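Side-chain contacts in Myo-inositol dehydrogenase (Corynebacterium glutamicum, PDB 3EUW), which probably acts as an NAD-dependent inositol 2-dehydrogenase, oxidising myo-inositol, as expected of a tetrameric member of the Gfo/Idh/MocA family: residues F10-I15 against E40-L45; V18-I23 against L29-I34; D80-A85 against R106-K111; N208-V213 against S323-R328; C320-S323 against T329-L332. All coordinates share one frame; numbering follows the deposited sequence.

Interaction 1 (F10-I15 against E40-L45); sequences FGAGRI and EGAQRL
The methyl of Ala12 sits over one face of the peptide plane joining Gly41 to Ala42. Its CB stands 3.9 Å from Gly41 C and equally 3.9 Å from Ala42 N, so the carbon meets the flat amide broadside. Within the helix, Glu40 O lies over one face of the Arg44 guanidinium. Beside the peptide, the Ala12 methyl also meets Ala42 CB at 4.5 Å. Leu45 comes in from the next turn of the helix: its CG is swung opposite the main-chain nitrogen (chi1 -176°), which carries CD2 forward to within 4.2 Å of Ala12 CA. The sequence Gly11, Gly13 and Gly16 fits the glycine-rich GxGxxG turn of Rossmann folds, in which the chain leaves strand 5-10 and enters helix 14-25, with Gly13 here as N-cap. Ala12 is the residue of this turn that faces helix 39-47, and small partners at Gly41 and Ala42 let the two backbones approach to 5.3 Å between Ala12 CA and Ala42 CA. The backbone N of Ala12 donates to the carboxylate of Asp36, just beyond strand 29-35.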
# COMPACT_ATOMS: atom_id res chain seq x y z
N PHE A 10 -4.60 -30.97 -27.11
CA PHE A 10 -3.60 -32.00 -26.84
C PHE A 10 -3.08 -31.86 -25.41
O PHE A 10 -2.56 -30.81 -25.03
CB PHE A 10 -2.43 -31.88 -27.82
CG PHE A 10 -2.71 -32.49 -29.16
CD1 PHE A 10 -2.61 -33.85 -29.34
CD2 PHE A 10 -3.11 -31.69 -30.23
CE1 PHE A 10 -2.91 -34.43 -30.57
CE2 PHE A 10 -3.42 -32.26 -31.46
CZ PHE A 10 -3.32 -33.63 -31.63
N GLY A 11 -3.23 -32.92 -24.63
CA GLY A 11 -2.79 -32.91 -23.25
C GLY A 11 -3.98 -32.79 -22.30
O GLY A 11 -4.78 -31.86 -22.41
N ALA A 12 -4.10 -33.73 -21.38
CA ALA A 12 -5.21 -33.69 -20.44
C ALA A 12 -4.67 -33.30 -19.07
O ALA A 12 -5.38 -33.38 -18.06
CB ALA A 12 -5.91 -35.04 -20.38
N GLY A 13 -3.41 -32.89 -19.04
CA GLY A 13 -2.78 -32.49 -17.80
C GLY A 13 -3.40 -31.25 -17.20
O GLY A 13 -4.50 -30.84 -17.57
N ARG A 14 -2.68 -30.62 -16.27
CA ARG A 14 -3.17 -29.43 -15.58
C ARG A 14 -3.42 -28.25 -16.53
O ARG A 14 -4.48 -27.62 -16.48
CB ARG A 14 -2.17 -29.01 -14.49
CG ARG A 14 -2.76 -28.07 -13.44
CD ARG A 14 -3.68 -28.80 -12.45
NE ARG A 14 -4.45 -29.87 -13.09
CZ ARG A 14 -5.63 -30.32 -12.66
NH1 ARG A 14 -6.19 -29.79 -11.58
NH2 ARG A 14 -6.24 -31.30 -13.32
N ILE A 15 -2.45 -27.95 -17.39
CA ILE A 15 -2.62 -26.86 -18.33
C ILE A 15 -3.78 -27.22 -19.27
O ILE A 15 -4.58 -26.36 -19.65
CB ILE A 15 -1.30 -26.60 -19.12
CG1 ILE A 15 -1.47 -25.38 -20.03
CG2 ILE A 15 -0.92 -27.80 -19.95
CD1 ILE A 15 -1.62 -24.08 -19.27
N GLU A 40 -7.78 -42.61 -19.91
CA GLU A 40 -8.75 -42.33 -18.86
C GLU A 40 -8.75 -40.85 -18.50
O GLU A 40 -9.81 -40.25 -18.27
CB GLU A 40 -8.45 -43.15 -17.60
CG GLU A 40 -8.52 -44.66 -17.80
CD GLU A 40 -7.16 -45.27 -18.01
OE1 GLU A 40 -6.31 -45.16 -17.10
OE2 GLU A 40 -6.93 -45.87 -19.09
N GLY A 41 -7.56 -40.25 -18.46
CA GLY A 41 -7.45 -38.84 -18.14
C GLY A 41 -8.17 -37.99 -19.16
O GLY A 41 -8.89 -37.05 -18.81
N ALA A 42 -8.00 -38.33 -20.43
CA ALA A 42 -8.63 -37.61 -21.52
C ALA A 42 -10.15 -37.79 -21.50
O ALA A 42 -10.90 -36.82 -21.67
CB ALA A 42 -8.07 -38.08 -22.85
N GLN A 43 -10.60 -39.02 -21.29
CA GLN A 43 -12.03 -39.31 -21.26
C GLN A 43 -12.69 -38.53 -20.14
O GLN A 43 -13.77 -37.97 -20.31
CB GLN A 43 -12.25 -40.82 -21.07
CG GLN A 43 -11.61 -41.67 -22.15
CD GLN A 43 -11.71 -43.17 -21.88
OE1 GLN A 43 -11.36 -43.65 -20.80
NE2 GLN A 43 -12.17 -43.91 -22.88
N ARG A 44 -12.02 -38.48 -18.99
CA ARG A 44 -12.52 -37.77 -17.82
C ARG A 44 -12.77 -36.29 -18.12
O ARG A 44 -13.82 -35.74 -17.80
CB ARG A 44 -11.51 -37.90 -16.69
CG ARG A 44 -12.06 -37.66 -15.30
CD ARG A 44 -12.82 -38.88 -14.80
NE ARG A 44 -12.03 -40.10 -14.94
CZ ARG A 44 -10.80 -40.28 -14.45
NH1 ARG A 44 -10.20 -39.31 -13.78
NH2 ARG A 44 -10.17 -41.44 -14.64
N LEU A 45 -11.78 -35.65 -18.74
CA LEU A 45 -11.88 -34.24 -19.07
C LEU A 45 -12.87 -34.00 -20.22
O LEU A 45 -13.62 -33.03 -20.21
CB LEU A 45 -10.50 -33.69 -19.44
CG LEU A 45 -10.41 -32.20 -19.74
CD1 LEU A 45 -10.87 -31.40 -18.53
CD2 LEU A 45 -8.97 -31.83 -20.11

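Interaction 2 (V18-I23 against L29-I34); sequences VHAANI and LELVVI. With NA (sodium ion), chain E.
Ile23 and Leu29 meet through a sodium ion, which Ile23 O and Leu29 O each approach to 2.4 Å. A water and the carbonyl oxygens of Ala24 and Asn26 complete a set of five ligands, all oxygen and none from a side chain. With no carboxylate among them, neutral carbonyl dipoles turned toward the cation supply the protein's share of its coordination. Next to the ion the contact is apolar. With CG1 of Ile23 beside the backbone N (chi1 -67°), the branch methyl CG2 takes the place opposite that N and presses against the strand itself, 3.4 Å from Leu31 N and 3.7 Å from Glu30 C. The same methyl touches Leu29 CB and Leu31 CB, each at 3.8 Å, and thus bridges two residues that point to one side of the strand. Here is the beta-alpha-beta crossover of the Rossmann fold: helix 14-25 returns over the parallel sheet to strand 29-35, the two short segments running at 129° to each other. One turn back along the helix, Ala20 CB meets Leu31 CD2 at 3.8 Å, while the side chains of Leu31 and Ile23 run crosswise. Leu290 of helix 283-299 packs against both Ile23 and Leu29.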
# COMPACT_ATOMS: atom_id res chain seq x y z
N VAL A 18 -7.05 -26.23 -17.85
CA VAL A 18 -7.30 -24.79 -17.93
C VAL A 18 -7.83 -24.42 -19.32
O VAL A 18 -8.84 -23.74 -19.45
CB VAL A 18 -6.02 -23.98 -17.63
CG1 VAL A 18 -6.25 -22.51 -17.95
CG2 VAL A 18 -5.64 -24.15 -16.18
N HIS A 19 -7.13 -24.84 -20.36
CA HIS A 19 -7.58 -24.53 -21.71
C HIS A 19 -8.97 -25.10 -21.99
O HIS A 19 -9.84 -24.40 -22.51
CB HIS A 19 -6.59 -25.08 -22.74
CG HIS A 19 -5.28 -24.36 -22.75
ND1 HIS A 19 -5.18 -23.00 -22.94
CD2 HIS A 19 -4.01 -24.82 -22.64
CE1 HIS A 19 -3.91 -22.65 -22.94
NE2 HIS A 19 -3.17 -23.73 -22.76
N ALA A 20 -9.19 -26.36 -21.63
CA ALA A 20 -10.48 -27.00 -21.84
C ALA A 20 -11.57 -26.18 -21.19
O ALA A 20 -12.57 -25.85 -21.82
CB ALA A 20 -10.48 -28.44 -21.27
N ALA A 21 -11.38 -25.84 -19.92
CA ALA A 21 -12.37 -25.05 -19.20
C ALA A 21 -12.55 -23.66 -19.83
O ALA A 21 -13.65 -23.12 -19.84
CB ALA A 21 -11.97 -24.92 -17.74
N ASN A 22 -11.47 -23.09 -20.36
CA ASN A 22 -11.58 -21.77 -20.99
C ASN A 22 -12.28 -21.85 -22.34
O ASN A 22 -13.04 -20.95 -22.69
CB ASN A 22 -10.19 -21.12 -21.15
CG ASN A 22 -9.62 -20.65 -19.83
OD1 ASN A 22 -10.37 -20.41 -18.88
ND2 ASN A 22 -8.30 -20.51 -19.76
N ILE A 23 -12.03 -22.91 -23.09
CA ILE A 23 -12.68 -23.08 -24.39
C ILE A 23 -14.18 -23.21 -24.18
O ILE A 23 -14.96 -22.59 -24.89
CB ILE A 23 -12.14 -24.33 -25.12
CG1 ILE A 23 -10.67 -24.09 -25.48
CG2 ILE A 23 -12.98 -24.63 -26.40
CD1 ILE A 23 -9.91 -25.35 -25.84
N LEU A 29 -15.86 -20.46 -29.22
CA LEU A 29 -15.15 -21.73 -29.34
C LEU A 29 -15.90 -22.92 -28.80
O LEU A 29 -16.80 -22.80 -27.97
CB LEU A 29 -13.80 -21.64 -28.63
CG LEU A 29 -12.90 -20.48 -29.05
CD1 LEU A 29 -11.59 -20.56 -28.28
CD2 LEU A 29 -12.65 -20.51 -30.56
N GLU A 30 -15.50 -24.09 -29.28
CA GLU A 30 -16.11 -25.34 -28.89
C GLU A 30 -15.02 -26.41 -28.92
O GLU A 30 -14.33 -26.55 -29.92
CB GLU A 30 -17.24 -25.68 -29.87
CG GLU A 30 -17.79 -27.09 -29.76
CD GLU A 30 -19.08 -27.28 -30.56
OE1 GLU A 30 -19.39 -28.43 -30.91
OE2 GLU A 30 -19.77 -26.27 -30.83
N LEU A 31 -14.87 -27.14 -27.82
CA LEU A 31 -13.87 -28.20 -27.74
C LEU A 31 -14.51 -29.49 -28.25
O LEU A 31 -15.47 -29.99 -27.66
CB LEU A 31 -13.43 -28.38 -26.28
CG LEU A 31 -12.42 -29.49 -26.01
CD1 LEU A 31 -11.16 -29.23 -26.81
CD2 LEU A 31 -12.11 -29.55 -24.52
N VAL A 32 -14.00 -30.04 -29.35
CA VAL A 32 -14.58 -31.25 -29.90
C VAL A 32 -13.77 -32.51 -29.72
O VAL A 32 -14.28 -33.61 -29.97
CB VAL A 32 -14.89 -31.08 -31.41
CG1 VAL A 32 -15.86 -29.94 -31.60
CG2 VAL A 32 -13.61 -30.84 -32.19
N VAL A 33 -12.52 -32.39 -29.31
CA VAL A 33 -11.71 -33.58 -29.10
C VAL A 33 -10.49 -33.31 -28.25
O VAL A 33 -9.81 -32.29 -28.40
CB VAL A 33 -11.27 -34.21 -30.46
CG1 VAL A 33 -10.31 -33.28 -31.18
CG2 VAL A 33 -10.62 -35.56 -30.22
N ILE A 34 -10.23 -34.23 -27.32
CA ILE A 34 -9.09 -34.16 -26.41
C ILE A 34 -8.24 -35.41 -26.60
O ILE A 34 -8.74 -36.53 -26.57
CB ILE A 34 -9.55 -34.11 -24.94
CG1 ILE A 34 -10.45 -32.90 -24.71
CG2 ILE A 34 -8.34 -34.06 -24.01
CD1 ILE A 34 -10.90 -32.73 -23.28
NA NA E . -17.25 -22.42 -25.68
O HOH W 1 -18.67 -24.29 -25.42

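Interaction 3 (D80-A85 against R106-K111)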
# COMPACT_ATOMS: atom_id res chain seq x y z
N ASP A 80 6.43 -31.93 -33.25
CA ASP A 80 5.62 -32.87 -34.01
C ASP A 80 4.22 -32.33 -34.25
O ASP A 80 3.77 -32.25 -35.40
CB ASP A 80 5.54 -34.21 -33.28
CG ASP A 80 4.65 -35.22 -34.01
OD1 ASP A 80 4.89 -35.48 -35.21
OD2 ASP A 80 3.72 -35.76 -33.37
N LEU A 81 3.53 -31.95 -33.17
CA LEU A 81 2.17 -31.43 -33.28
C LEU A 81 2.10 -30.12 -34.09
O LEU A 81 1.17 -29.92 -34.87
CB LEU A 81 1.58 -31.24 -31.89
CG LEU A 81 1.33 -32.56 -31.15
CD1 LEU A 81 0.91 -32.30 -29.72
CD2 LEU A 81 0.26 -33.35 -31.88
N ILE A 82 3.07 -29.24 -33.90
CA ILE A 82 3.08 -27.99 -34.64
C ILE A 82 3.14 -28.29 -36.13
O ILE A 82 2.35 -27.76 -36.91
CB ILE A 82 4.30 -27.12 -34.25
CG1 ILE A 82 4.05 -26.48 -32.87
CG2 ILE A 82 4.55 -26.06 -35.33
CD1 ILE A 82 5.23 -25.68 -32.33
N THR A 83 4.08 -29.16 -36.52
CA THR A 83 4.27 -29.53 -37.91
C THR A 83 3.02 -30.15 -38.53
O THR A 83 2.55 -29.70 -39.58
CB THR A 83 5.45 -30.53 -38.05
OG1 THR A 83 6.65 -29.93 -37.55
CG2 THR A 83 5.65 -30.91 -39.50
N ARG A 84 2.46 -31.18 -37.90
CA ARG A 84 1.27 -31.83 -38.42
C ARG A 84 0.11 -30.86 -38.62
O ARG A 84 -0.56 -30.88 -39.66
CB ARG A 84 0.79 -32.93 -37.47
CG ARG A 84 1.77 -34.06 -37.22
CD ARG A 84 1.02 -35.21 -36.56
NE ARG A 84 1.88 -36.31 -36.13
CZ ARG A 84 1.42 -37.52 -35.84
NH1 ARG A 84 0.12 -37.78 -35.95
NH2 ARG A 84 2.25 -38.47 -35.43
N ALA A 85 -0.13 -30.03 -37.62
CA ALA A 85 -1.23 -29.07 -37.70
C ALA A 85 -1.01 -28.08 -38.83
O ALA A 85 -1.88 -27.87 -39.67
CB ALA A 85 -1.37 -28.33 -36.37
N ARG A 106 15.08 -25.10 -35.45
CA ARG A 106 15.48 -24.65 -36.78
C ARG A 106 14.98 -25.62 -37.84
O ARG A 106 14.47 -25.20 -38.88
CB ARG A 106 17.01 -24.54 -36.87
CG ARG A 106 17.64 -23.49 -35.94
CD ARG A 106 19.16 -23.41 -36.16
NE ARG A 106 19.85 -22.66 -35.11
CZ ARG A 106 19.63 -21.38 -34.83
NH1 ARG A 106 18.73 -20.69 -35.52
NH2 ARG A 106 20.32 -20.78 -33.87
N ALA A 107 15.13 -26.92 -37.59
CA ALA A 107 14.68 -27.93 -38.54
C ALA A 107 13.19 -27.76 -38.79
O ALA A 107 12.74 -27.72 -39.93
CB ALA A 107 14.96 -29.31 -37.99
N CYS A 108 12.43 -27.65 -37.70
CA CYS A 108 10.99 -27.47 -37.81
C CYS A 108 10.65 -26.25 -38.66
O CYS A 108 9.80 -26.32 -39.55
CB CYS A 108 10.37 -27.32 -36.42
SG CYS A 108 8.66 -26.78 -36.46
N LYS A 109 11.33 -25.13 -38.40
CA LYS A 109 11.07 -23.91 -39.16
C LYS A 109 11.26 -24.09 -40.66
O LYS A 109 10.55 -23.48 -41.46
CB LYS A 109 11.98 -22.80 -38.66
CG LYS A 109 11.70 -21.46 -39.31
CD LYS A 109 12.57 -20.39 -38.68
CE LYS A 109 12.27 -19.01 -39.23
NZ LYS A 109 13.08 -17.99 -38.51
N GLU A 110 12.23 -24.91 -41.04
CA GLU A 110 12.51 -25.18 -42.45
C GLU A 110 11.42 -26.04 -43.09
O GLU A 110 10.93 -25.73 -44.17
CB GLU A 110 13.87 -25.85 -42.59
CG GLU A 110 15.03 -24.88 -42.74
CD GLU A 110 16.35 -25.46 -42.24
OE1 GLU A 110 16.57 -26.68 -42.39
OE2 GLU A 110 17.17 -24.67 -41.70
N LYS A 111 11.05 -27.13 -42.43
CA LYS A 111 10.03 -28.01 -42.97
C LYS A 111 8.70 -27.31 -43.20
O LYS A 111 8.09 -27.45 -44.26
CB LYS A 111 9.83 -29.22 -42.06
CG LYS A 111 8.86 -30.25 -42.63
CD LYS A 111 8.79 -31.52 -41.78
CE LYS A 111 10.11 -32.30 -41.80
NZ LYS A 111 10.02 -33.58 -41.03
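Cys108 is the first residue of 106-111 to reach the other helix. Its chi1 of 169° directs SG at the branch methyl of Ile82, CG2, 4.3 Å from the sulfur, while Thr83 OG1 flanks SG at 3.9 Å. Lys109, which follows, faces elsewhere and forms a salt bridge with Glu308. One turn after Cys108, Lys111 lays its aliphatic chain across Thr83, CD standing 3.9 Å from Thr83 CG2. The chain bends about CG-CD (chi3 -67°), so CD is the corner that touches and CE and NZ turn off from it. The two segments run almost exactly parallel, at 5° with axes 10.4 Å apart, as expected of helices 78-87 and 102-112, which make successive crossovers on one side of the Rossmann sheet. On the far side of the first helix Arg84 NE holds Asp80 OD1 at 3.3 Å, in the guanidinium plane, and Arg84 also binds Asp58. No hydrogen bond spans the contact: Thr83 OG1 bonds to Val79 O in its own helix, and the helices are joined here by van der Waals touch between methyl, methylene, thiol and an already bonded hydroxyl.

Interaction 4 (N208-V213 against S323-R328)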
# COMPACT_ATOMS: atom_id res chain seq x y z
N ASN A 208 23.18 -30.12 -12.31
CA ASN A 208 24.02 -29.09 -12.92
C ASN A 208 23.16 -27.97 -13.49
O ASN A 208 23.24 -27.62 -14.67
CB ASN A 208 24.88 -29.70 -14.02
CG ASN A 208 25.90 -30.67 -13.48
OD1 ASN A 208 25.74 -31.89 -13.58
ND2 ASN A 208 26.95 -30.14 -12.88
N ASP A 209 22.35 -27.40 -12.61
CA ASP A 209 21.45 -26.32 -12.96
C ASP A 209 21.57 -25.31 -11.81
O ASP A 209 22.21 -25.60 -10.79
CB ASP A 209 20.03 -26.89 -13.09
CG ASP A 209 19.03 -25.89 -13.64
OD1 ASP A 209 19.44 -24.82 -14.14
OD2 ASP A 209 17.82 -26.19 -13.58
N TYR A 210 20.97 -24.13 -11.96
CA TYR A 210 21.06 -23.12 -10.90
C TYR A 210 19.71 -22.96 -10.23
O TYR A 210 18.67 -23.09 -10.88
CB TYR A 210 21.48 -21.76 -11.49
CG TYR A 210 22.76 -21.75 -12.29
CD1 TYR A 210 24.00 -21.84 -11.67
CD2 TYR A 210 22.72 -21.64 -13.68
CE1 TYR A 210 25.18 -21.82 -12.43
CE2 TYR A 210 23.88 -21.62 -14.44
CZ TYR A 210 25.11 -21.71 -13.81
OH TYR A 210 26.26 -21.66 -14.57
N ASP A 211 19.72 -22.67 -8.93
CA ASP A 211 18.45 -22.46 -8.26
C ASP A 211 18.12 -20.97 -8.19
O ASP A 211 17.08 -20.59 -7.64
CB ASP A 211 18.43 -23.11 -6.86
CG ASP A 211 19.49 -22.56 -5.93
OD1 ASP A 211 19.95 -21.43 -6.14
OD2 ASP A 211 19.85 -23.29 -4.98
N GLN A 212 19.01 -20.13 -8.72
CA GLN A 212 18.78 -18.69 -8.78
C GLN A 212 19.72 -18.03 -9.79
O GLN A 212 20.91 -18.36 -9.89
CB GLN A 212 18.91 -18.02 -7.40
CG GLN A 212 20.32 -17.93 -6.83
CD GLN A 212 20.40 -17.07 -5.58
OE1 GLN A 212 21.48 -16.82 -5.05
NE2 GLN A 212 19.26 -16.61 -5.10
N VAL A 213 19.17 -17.09 -10.56
CA VAL A 213 19.98 -16.38 -11.54
C VAL A 213 19.60 -14.90 -11.67
O VAL A 213 18.53 -14.48 -11.26
CB VAL A 213 19.83 -17.01 -12.96
CG1 VAL A 213 20.21 -18.49 -12.94
CG2 VAL A 213 18.40 -16.84 -13.47
N SER A 323 26.52 -17.34 -21.18
CA SER A 323 27.11 -16.23 -20.44
C SER A 323 27.37 -16.68 -19.00
O SER A 323 28.45 -16.45 -18.46
CB SER A 323 26.17 -15.02 -20.43
OG SER A 323 26.68 -13.98 -19.62
N ALA A 324 26.39 -17.32 -18.39
CA ALA A 324 26.52 -17.78 -17.01
C ALA A 324 27.67 -18.77 -16.86
O ALA A 324 28.37 -18.76 -15.86
CB ALA A 324 25.24 -18.41 -16.54
N GLN A 325 27.85 -19.62 -17.86
CA GLN A 325 28.92 -20.61 -17.81
C GLN A 325 30.29 -20.03 -18.13
O GLN A 325 31.31 -20.63 -17.76
CB GLN A 325 28.63 -21.75 -18.79
CG GLN A 325 27.38 -22.56 -18.49
CD GLN A 325 27.11 -23.64 -19.53
OE1 GLN A 325 27.12 -23.38 -20.73
NE2 GLN A 325 26.85 -24.86 -19.07
N THR A 326 30.33 -18.88 -18.79
CA THR A 326 31.61 -18.30 -19.21
C THR A 326 32.10 -17.06 -18.49
O THR A 326 33.27 -16.69 -18.61
CB THR A 326 31.59 -18.01 -20.72
OG1 THR A 326 30.51 -17.12 -21.02
CG2 THR A 326 31.40 -19.32 -21.50
N GLY A 327 31.22 -16.40 -17.75
CA GLY A 327 31.64 -15.20 -17.04
C GLY A 327 31.86 -14.01 -17.95
O GLY A 327 32.73 -13.18 -17.68
N ARG A 328 31.10 -13.92 -19.03
CA ARG A 328 31.23 -12.79 -19.93
C ARG A 328 29.92 -12.48 -20.65
O ARG A 328 29.03 -13.32 -20.74
CB ARG A 328 32.33 -13.04 -20.96
CG ARG A 328 31.87 -13.85 -22.15
CD ARG A 328 33.00 -14.13 -23.13
NE ARG A 328 32.44 -14.53 -24.41
CZ ARG A 328 32.16 -13.69 -25.40
NH1 ARG A 328 32.40 -12.39 -25.28
NH2 ARG A 328 31.63 -14.16 -26.52
O HOH W 2 25.90 -24.57 -15.91
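Tyr210 reaches Ala324 because its CG is anti to its own carbonyl carbon, beside the backbone N (chi1 -55°), a setting that sends the ring out from the chain to helix 307-326. Gln325 has the same first torsion (chi1 -64°); it touches Tyr210 OH with CG, at 4.2 Å, and the extended chain carries its amide on to a shared water. The ring meets the Ala324 methyl obliquely: CB lies 4.1 Å from Tyr210 CE2 and 3.9 Å from Tyr210 OH. The hydroxyl also passes Ala324 O, but at 3.8 Å this is proximity and no hydrogen bond. What polar link there is goes through water 2, which stands 3.2 Å from Tyr210 OH and accepts a weak bond of 3.3 Å from Gln325 NE2. Phe171 of helix 169-185 packs against both Tyr210 and Ala324.

Each segment also has bonds of its own. Ser323 OG donates to Arg328 O at 2.7 Å from above the carbonyl plane, and Ser323 O receives both Thr326 N and Gly327 N, where the helix stops at a glycine of positive phi. Asn208, likewise of positive phi, is the C-prime residue of a Schellman motif ending helix 202-206. The whole is a surface junction of the Gfo/Idh/MocA C-terminal domain, in which the end of a long helix meets the loop leading into strand 212-219 of the large mixed sheet.

Interaction 5 (C320-S323 against T329-L332); sequences CLES and TVTL
The chain doubles back between Ser323 and Thr329, whose CA atoms come within 5.8 Å of each other as the end of the helix gives way to an extended run. Val330 then points at the helix it has just left. Of its two branches CG2, the one lying beside the main-chain nitrogen, does the touching: it lies 3.9 Å from Ser323 CB and 3.7 Å from Glu322 OE1. The first of these is a van der Waals touch of the methyl on the serine's CB. The second sets a carboxylate oxygen against a methyl, with no bond between them. Glu322 gets there by a bend at chi2 (-97°); it also touches a crystal neighbour, so its pose may owe something to the lattice. Residues 330-331 form the outermost strand, within this chain, of the mixed sheet in the C-terminal domain, pairing antiparallel with strand 189-197 through Val192. The contact thus brings the last turns of helix 307-326 against the sheet edge that follows it. Ser323 OG, bonded to Arg328 O and 4.3 Å from Thr329 CA, also accepts from Ala194 N of that neighbouring strand. Thr329 CB points away from the helix; its OG1 bonds to Thr193 OG1, and weakly to Gly327 O of a second subunit.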
# COMPACT_ATOMS: atom_id res chain seq x y z
N CYS A 320 21.95 -16.83 -22.40
CA CYS A 320 22.04 -16.67 -20.95
C CYS A 320 22.90 -17.77 -20.34
O CYS A 320 23.83 -17.48 -19.58
CB CYS A 320 20.66 -16.72 -20.28
SG CYS A 320 19.65 -15.24 -20.45
N LEU A 321 22.57 -19.02 -20.65
CA LEU A 321 23.31 -20.16 -20.14
C LEU A 321 24.78 -20.06 -20.48
O LEU A 321 25.64 -20.29 -19.64
CB LEU A 321 22.75 -21.47 -20.72
CG LEU A 321 23.44 -22.77 -20.28
CD1 LEU A 321 23.33 -22.92 -18.78
CD2 LEU A 321 22.81 -23.97 -20.97
N GLU A 322 25.07 -19.70 -21.73
CA GLU A 322 26.46 -19.57 -22.16
C GLU A 322 27.19 -18.47 -21.39
O GLU A 322 28.35 -18.64 -21.01
CB GLU A 322 26.51 -19.29 -23.66
CG GLU A 322 27.56 -20.08 -24.40
CD GLU A 322 28.82 -19.28 -24.60
OE1 GLU A 322 28.70 -18.11 -25.01
OE2 GLU A 322 29.91 -19.82 -24.37
N SER A 323 26.52 -17.34 -21.18
CA SER A 323 27.11 -16.23 -20.44
C SER A 323 27.37 -16.68 -19.00
O SER A 323 28.45 -16.45 -18.46
CB SER A 323 26.17 -15.02 -20.43
OG SER A 323 26.68 -13.98 -19.62
N THR A 329 29.83 -11.26 -21.17
CA THR A 329 28.65 -10.85 -21.90
C THR A 329 28.67 -11.53 -23.27
O THR A 329 29.74 -11.78 -23.84
CB THR A 329 28.63 -9.32 -22.05
OG1 THR A 329 28.55 -8.72 -20.75
CG2 THR A 329 27.43 -8.87 -22.87
N VAL A 330 27.49 -11.85 -23.79
CA VAL A 330 27.36 -12.51 -25.09
C VAL A 330 26.68 -11.59 -26.11
O VAL A 330 25.59 -11.08 -25.86
CB VAL A 330 26.53 -13.83 -24.97
CG1 VAL A 330 26.24 -14.41 -26.36
CG2 VAL A 330 27.28 -14.85 -24.14
N THR A 331 27.34 -11.38 -27.24
CA THR A 331 26.79 -10.54 -28.31
C THR A 331 26.00 -11.44 -29.26
O THR A 331 26.54 -12.34 -29.89
CB THR A 331 27.91 -9.84 -29.11
OG1 THR A 331 28.60 -8.92 -28.25
CG2 THR A 331 27.33 -9.07 -30.29
N LEU A 332 24.70 -11.19 -29.35
CA LEU A 332 23.81 -11.98 -30.19
C LEU A 332 24.13 -11.97 -31.68
O LEU A 332 24.09 -13.01 -32.33
CB LEU A 332 22.37 -11.51 -29.98
CG LEU A 332 21.86 -11.75 -28.56
CD1 LEU A 332 20.51 -11.08 -28.38
CD2 LEU A 332 21.75 -13.24 -28.32

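From the N terminus, interaction 1 closes the first loop, from the glycine-rich turn to helix 39-47. Interaction 2 is nested inside it, joining helix 14-25 to strand 29-35, and the two touch where Leu45 meets Ile34 and Ala20. Interaction 3 follows in series, linking two later helices of the same Rossmann domain; it still reaches interaction 1 through Leu81 on Phe10. The last two lie around the large mixed sheet, their centres about 27 to 39 Å from those of the first three. Interaction 4 closes a long loop of 109 residues, and interaction 5 a short return of five residues from helix 307-326 to strand 330-331; they share Ser323, helix 307-326 and one mixed sheet.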